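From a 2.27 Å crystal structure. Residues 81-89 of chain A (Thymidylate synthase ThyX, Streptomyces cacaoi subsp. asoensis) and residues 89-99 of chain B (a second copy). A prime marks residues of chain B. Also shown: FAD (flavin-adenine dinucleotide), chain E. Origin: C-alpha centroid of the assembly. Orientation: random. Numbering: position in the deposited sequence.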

# COMPACT_ATOMS: atom_id res chain seq x y z
N VAL A 81 -18.81 9.22 0.02
CA VAL A 81 -17.57 9.09 -0.71
C VAL A 81 -16.42 9.14 0.32
O VAL A 81 -15.39 8.44 0.17
N ARG A 82 -16.56 9.92 1.37
CA ARG A 82 -15.43 9.88 2.38
C ARG A 82 -15.29 8.50 2.95
O ARG A 82 -14.15 8.03 3.14
N HIS A 83 -16.42 7.80 3.13
CA HIS A 83 -16.31 6.44 3.61
C HIS A 83 -15.55 5.52 2.64
O HIS A 83 -14.70 4.76 3.04
N LEU A 84 -15.95 5.56 1.38
CA LEU A 84 -15.37 4.72 0.37
C LEU A 84 -13.88 4.96 0.23
O LEU A 84 -13.14 4.02 0.13
N MET A 85 -13.46 6.22 0.30
CA MET A 85 -12.10 6.59 0.03
C MET A 85 -11.12 6.35 1.19
O MET A 85 -9.89 6.48 1.00
N ARG A 86 -11.65 5.85 2.32
CA ARG A 86 -10.77 5.40 3.38
C ARG A 86 -10.07 4.06 3.04
O ARG A 86 -9.10 3.71 3.69
N HIS A 87 -10.59 3.31 2.08
CA HIS A 87 -9.98 2.04 1.70
C HIS A 87 -8.77 2.24 0.75
O HIS A 87 -8.91 2.40 -0.46
N ARG A 88 -7.59 2.18 1.31
CA ARG A 88 -6.42 2.65 0.66
C ARG A 88 -5.86 1.76 -0.41
O ARG A 88 -4.92 2.18 -1.05
N THR A 89 -6.34 0.52 -0.53
CA THR A 89 -5.78 -0.30 -1.58
C THR A 89 -6.62 -0.13 -2.87
O THR A 89 -6.33 -0.78 -3.87
N THR B 89 -0.53 6.04 1.60
CA THR B 89 0.50 5.34 2.42
C THR B 89 0.48 5.89 3.85
O THR B 89 1.23 5.37 4.69
N TRP B 90 -0.36 6.89 4.14
CA TRP B 90 -0.48 7.46 5.48
C TRP B 90 -1.49 6.66 6.30
O TRP B 90 -2.22 5.86 5.72
N SER B 91 -1.50 6.81 7.62
CA SER B 91 -2.58 6.27 8.42
C SER B 91 -3.33 7.43 9.04
O SER B 91 -2.72 8.42 9.43
N PHE B 92 -4.64 7.30 9.15
CA PHE B 92 -5.43 8.39 9.62
C PHE B 92 -6.45 7.91 10.64
O PHE B 92 -7.01 6.84 10.48
N ASN B 93 -6.73 8.75 11.61
CA ASN B 93 -7.86 8.57 12.49
C ASN B 93 -8.48 9.93 12.77
O ASN B 93 -7.81 10.83 13.28
N GLU B 94 -9.76 10.05 12.43
CA GLU B 94 -10.41 11.31 12.37
C GLU B 94 -11.58 11.30 13.32
O GLU B 94 -12.17 10.25 13.61
N GLU B 95 -11.91 12.47 13.82
CA GLU B 95 -13.12 12.66 14.60
C GLU B 95 -14.35 12.27 13.74
O GLU B 95 -14.39 12.63 12.59
N SER B 96 -15.36 11.62 14.33
CA SER B 96 -16.51 11.10 13.60
C SER B 96 -17.73 11.83 13.97
O SER B 96 -18.06 11.99 15.16
N ALA B 97 -18.42 12.26 12.95
CA ALA B 97 -19.65 13.01 13.10
C ALA B 97 -20.81 12.03 13.16
O ALA B 97 -21.91 12.44 13.45
N ARG B 98 -20.57 10.74 12.92
CA ARG B 98 -21.57 9.73 13.24
C ARG B 98 -21.68 9.45 14.76
O ARG B 98 -22.77 9.02 15.27
N TYR B 99 -20.54 9.60 15.44
CA TYR B 99 -20.37 9.25 16.87
C TYR B 99 -20.50 10.46 17.76
O TYR B 99 -20.85 10.33 18.91

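Three arginines of chain A make every direct hydrogen bond across this contact, and the FAD threads the same interface: CA atoms stay 7.6 Å apart even at Arg88 and Thr89′, so long side chains must span the gap.

Arg82 points toward the partner (chi1 m) and meets Glu94′, also pointing toward and extended (t, t). Glu94′ OE2 lies at the edge of the Arg82 guanidinium, near its plane, but the carboxylate is steeply tilted, its plane about 66° from that of the guanidinium. In this salt bridge Arg82 NH1 to Glu94′ OE2 and Arg82 NH2 to Glu94′ OE1 are both 3.1 Å.

Arg86 leaves its backbone sideways, but an m, m, m rotamer brings its end inward. Its guanidinium lies between FAD O3' on one face and Phe92′ CB on the opposite face. Arg86 NH1 reaches Phe92′ O at 2.7 Å, yet the 118° angle makes this bond weak; Arg86 NH2 donates almost linearly (176°) to FAD O2 at 2.7 Å. Glu94′ N also donates to FAD O2 (2.8 Å), so one flavin oxygen joins both chains. Water 1 accepts from Arg86 NH1 (3.2 Å) and Phe92′ N (3.0 Å), a second bridge.

Arg88 (m, t, m) divides its guanidinium: NH1 donates to Trp90′ O at 3.1 Å, while NE binds FAD O2A at 2.6 Å, pairing positive charge with phosphate.

His83 CE1 merely touches Arg98′ CD, 4.3 Å away.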

# COMPACT_ATOMS: atom_id res chain seq x y z
CB VAL A 81 -17.38 10.27 -1.75
CG1 VAL A 81 -15.92 10.32 -2.24
CG2 VAL A 81 -18.36 10.14 -2.90
CB ARG A 82 -15.57 10.89 3.50
CG ARG A 82 -15.60 12.33 2.88
CD ARG A 82 -14.87 13.35 3.69
NE ARG A 82 -15.34 13.44 5.06
CZ ARG A 82 -14.52 13.60 6.12
NH1 ARG A 82 -15.04 13.73 7.33
NH2 ARG A 82 -13.21 13.64 5.95
CB HIS A 83 -17.69 5.85 4.01
CG HIS A 83 -18.30 6.58 5.15
ND1 HIS A 83 -19.65 6.56 5.42
CD2 HIS A 83 -17.75 7.40 6.08
CE1 HIS A 83 -19.91 7.35 6.45
NE2 HIS A 83 -18.76 7.83 6.90
CB LEU A 84 -16.05 5.03 -0.98
CG LEU A 84 -15.47 4.35 -2.17
CD1 LEU A 84 -15.37 2.72 -1.97
CD2 LEU A 84 -16.29 4.68 -3.39
CB MET A 85 -12.01 8.00 -0.48
CG MET A 85 -12.56 8.07 -1.94
SD MET A 85 -12.31 9.68 -2.71
CE MET A 85 -12.68 9.47 -4.41
CB ARG A 86 -11.51 5.26 4.73
CG ARG A 86 -11.97 6.64 5.41
CD ARG A 86 -10.76 7.60 5.59
NE ARG A 86 -9.76 7.02 6.46
CZ ARG A 86 -9.78 7.08 7.79
NH1 ARG A 86 -8.83 6.49 8.48
NH2 ARG A 86 -10.73 7.74 8.44
CB HIS A 87 -11.04 1.15 1.06
CG HIS A 87 -12.15 0.85 2.01
ND1 HIS A 87 -12.23 -0.34 2.70
CD2 HIS A 87 -13.13 1.65 2.52
CE1 HIS A 87 -13.22 -0.27 3.57
NE2 HIS A 87 -13.78 0.94 3.48
CB ARG A 88 -5.31 2.87 1.71
CG ARG A 88 -5.75 3.94 2.77
CD ARG A 88 -4.83 3.85 4.00
NE ARG A 88 -5.14 2.69 4.83
CZ ARG A 88 -4.45 2.34 5.90
NH1 ARG A 88 -3.40 3.04 6.29
NH2 ARG A 88 -4.84 1.31 6.60
CB THR A 89 -5.71 -1.80 -1.22
OG1 THR A 89 -7.03 -2.30 -1.00
CG2 THR A 89 -4.95 -2.06 0.13
CB THR B 89 1.93 5.46 1.85
OG1 THR B 89 2.21 6.86 1.61
CG2 THR B 89 2.07 4.70 0.47
CB TRP B 90 -1.00 8.88 5.40
CG TRP B 90 0.00 9.84 4.86
CD1 TRP B 90 0.66 9.78 3.65
CD2 TRP B 90 0.40 11.04 5.48
NE1 TRP B 90 1.46 10.88 3.49
CE2 TRP B 90 1.30 11.68 4.60
CE3 TRP B 90 0.14 11.61 6.72
CZ2 TRP B 90 1.93 12.86 4.94
CZ3 TRP B 90 0.78 12.78 7.07
CH2 TRP B 90 1.64 13.43 6.15
CB SER B 91 -2.04 5.40 9.53
OG SER B 91 -1.06 4.49 9.02
CB PHE B 92 -6.20 9.09 8.50
CG PHE B 92 -5.35 9.61 7.37
CD1 PHE B 92 -4.55 10.77 7.53
CD2 PHE B 92 -5.32 8.94 6.16
CE1 PHE B 92 -3.75 11.24 6.47
CE2 PHE B 92 -4.57 9.42 5.07
CZ PHE B 92 -3.79 10.57 5.23
CB ASN B 93 -7.41 7.93 13.81
CG ASN B 93 -7.60 6.49 13.79
OD1 ASN B 93 -8.75 6.07 13.91
ND2 ASN B 93 -6.53 5.69 13.52
CB GLU B 94 -10.91 11.59 10.92
CG GLU B 94 -11.58 12.98 10.72
CD GLU B 94 -11.97 13.26 9.28
OE1 GLU B 94 -11.72 12.39 8.37
OE2 GLU B 94 -12.55 14.36 9.05
CB GLU B 95 -13.19 14.14 14.97
CG GLU B 95 -14.35 14.49 15.85
CD GLU B 95 -14.51 16.02 16.10
OE1 GLU B 95 -15.35 16.40 16.97
OE2 GLU B 95 -13.81 16.82 15.40
CB SER B 96 -16.75 9.62 13.86
OG SER B 96 -18.07 9.17 13.49
CB ALA B 97 -19.82 14.03 11.91
CB ARG B 98 -21.29 8.35 12.59
CG ARG B 98 -21.28 8.33 11.04
CD ARG B 98 -20.96 6.92 10.57
NE ARG B 98 -22.09 6.00 10.80
CZ ARG B 98 -21.96 4.67 11.04
NH1 ARG B 98 -20.75 4.11 11.10
NH2 ARG B 98 -23.03 3.90 11.26
CB TYR B 99 -19.01 8.57 17.18
CG TYR B 99 -18.92 7.14 16.71
CD1 TYR B 99 -18.73 6.09 17.62
CD2 TYR B 99 -19.06 6.80 15.37
CE1 TYR B 99 -18.67 4.73 17.18
CE2 TYR B 99 -19.01 5.45 14.92
CZ TYR B 99 -18.81 4.43 15.83
OH TYR B 99 -18.76 3.13 15.36
PA FAD E . -7.92 -0.25 3.69
O1A FAD E . -8.08 -0.83 2.28
O2A FAD E . -6.96 0.94 4.12
O5B FAD E . -6.63 -1.30 4.07
C5B FAD E . -6.81 -2.80 3.92
C4B FAD E . -5.94 -3.69 4.84
O4B FAD E . -4.71 -3.26 4.26
C3B FAD E . -5.83 -3.43 6.38
O3B FAD E . -6.77 -4.20 7.26
C2B FAD E . -4.38 -3.78 6.65
O2B FAD E . -4.15 -5.18 6.94
C1B FAD E . -3.71 -3.42 5.31
N9A FAD E . -2.97 -2.14 5.27
C8A FAD E . -3.00 -1.25 4.25
N7A FAD E . -2.16 -0.25 4.59
C5A FAD E . -1.60 -0.53 5.82
C6A FAD E . -0.69 0.14 6.67
N6A FAD E . -0.11 1.36 6.35
N1A FAD E . -0.36 -0.46 7.82
C2A FAD E . -0.89 -1.66 8.20
N3A FAD E . -1.76 -2.33 7.45
C4A FAD E . -2.14 -1.75 6.26
N1 FAD E . -12.00 6.02 10.82
C2 FAD E . -11.76 7.16 11.55
O2 FAD E . -10.84 7.80 11.14
N3 FAD E . -12.58 7.53 12.64
C4 FAD E . -13.65 6.68 13.00
O4 FAD E . -14.38 6.96 13.98
C4X FAD E . -13.88 5.51 12.23
N5 FAD E . -14.89 4.59 12.53
C5X FAD E . -15.20 3.55 11.62
C6 FAD E . -16.36 2.84 11.87
C7 FAD E . -16.79 1.84 11.02
C7M FAD E . -18.11 1.15 11.47
C8 FAD E . -16.01 1.49 9.88
C8M FAD E . -16.51 0.35 8.95
C9 FAD E . -14.81 2.21 9.60
C9A FAD E . -14.41 3.25 10.49
N10 FAD E . -13.28 4.05 10.31
C10 FAD E . -13.05 5.17 11.14
C1' FAD E . -12.47 3.97 9.11
C2' FAD E . -11.43 2.87 9.39
O2' FAD E . -10.58 3.32 10.48
C3' FAD E . -10.64 2.58 8.11
O3' FAD E . -10.02 3.81 7.66
C4' FAD E . -11.56 2.02 6.99
O4' FAD E . -12.71 1.36 7.59
C5' FAD E . -10.77 1.05 6.13
O5' FAD E . -9.82 0.39 7.01
P FAD E . -8.63 -0.57 6.49
O1P FAD E . -7.27 0.03 6.65
O2P FAD E . -8.87 -1.80 7.31
O3P FAD E . -8.79 -1.01 4.95
O HOH W 1 -6.03 5.19 7.59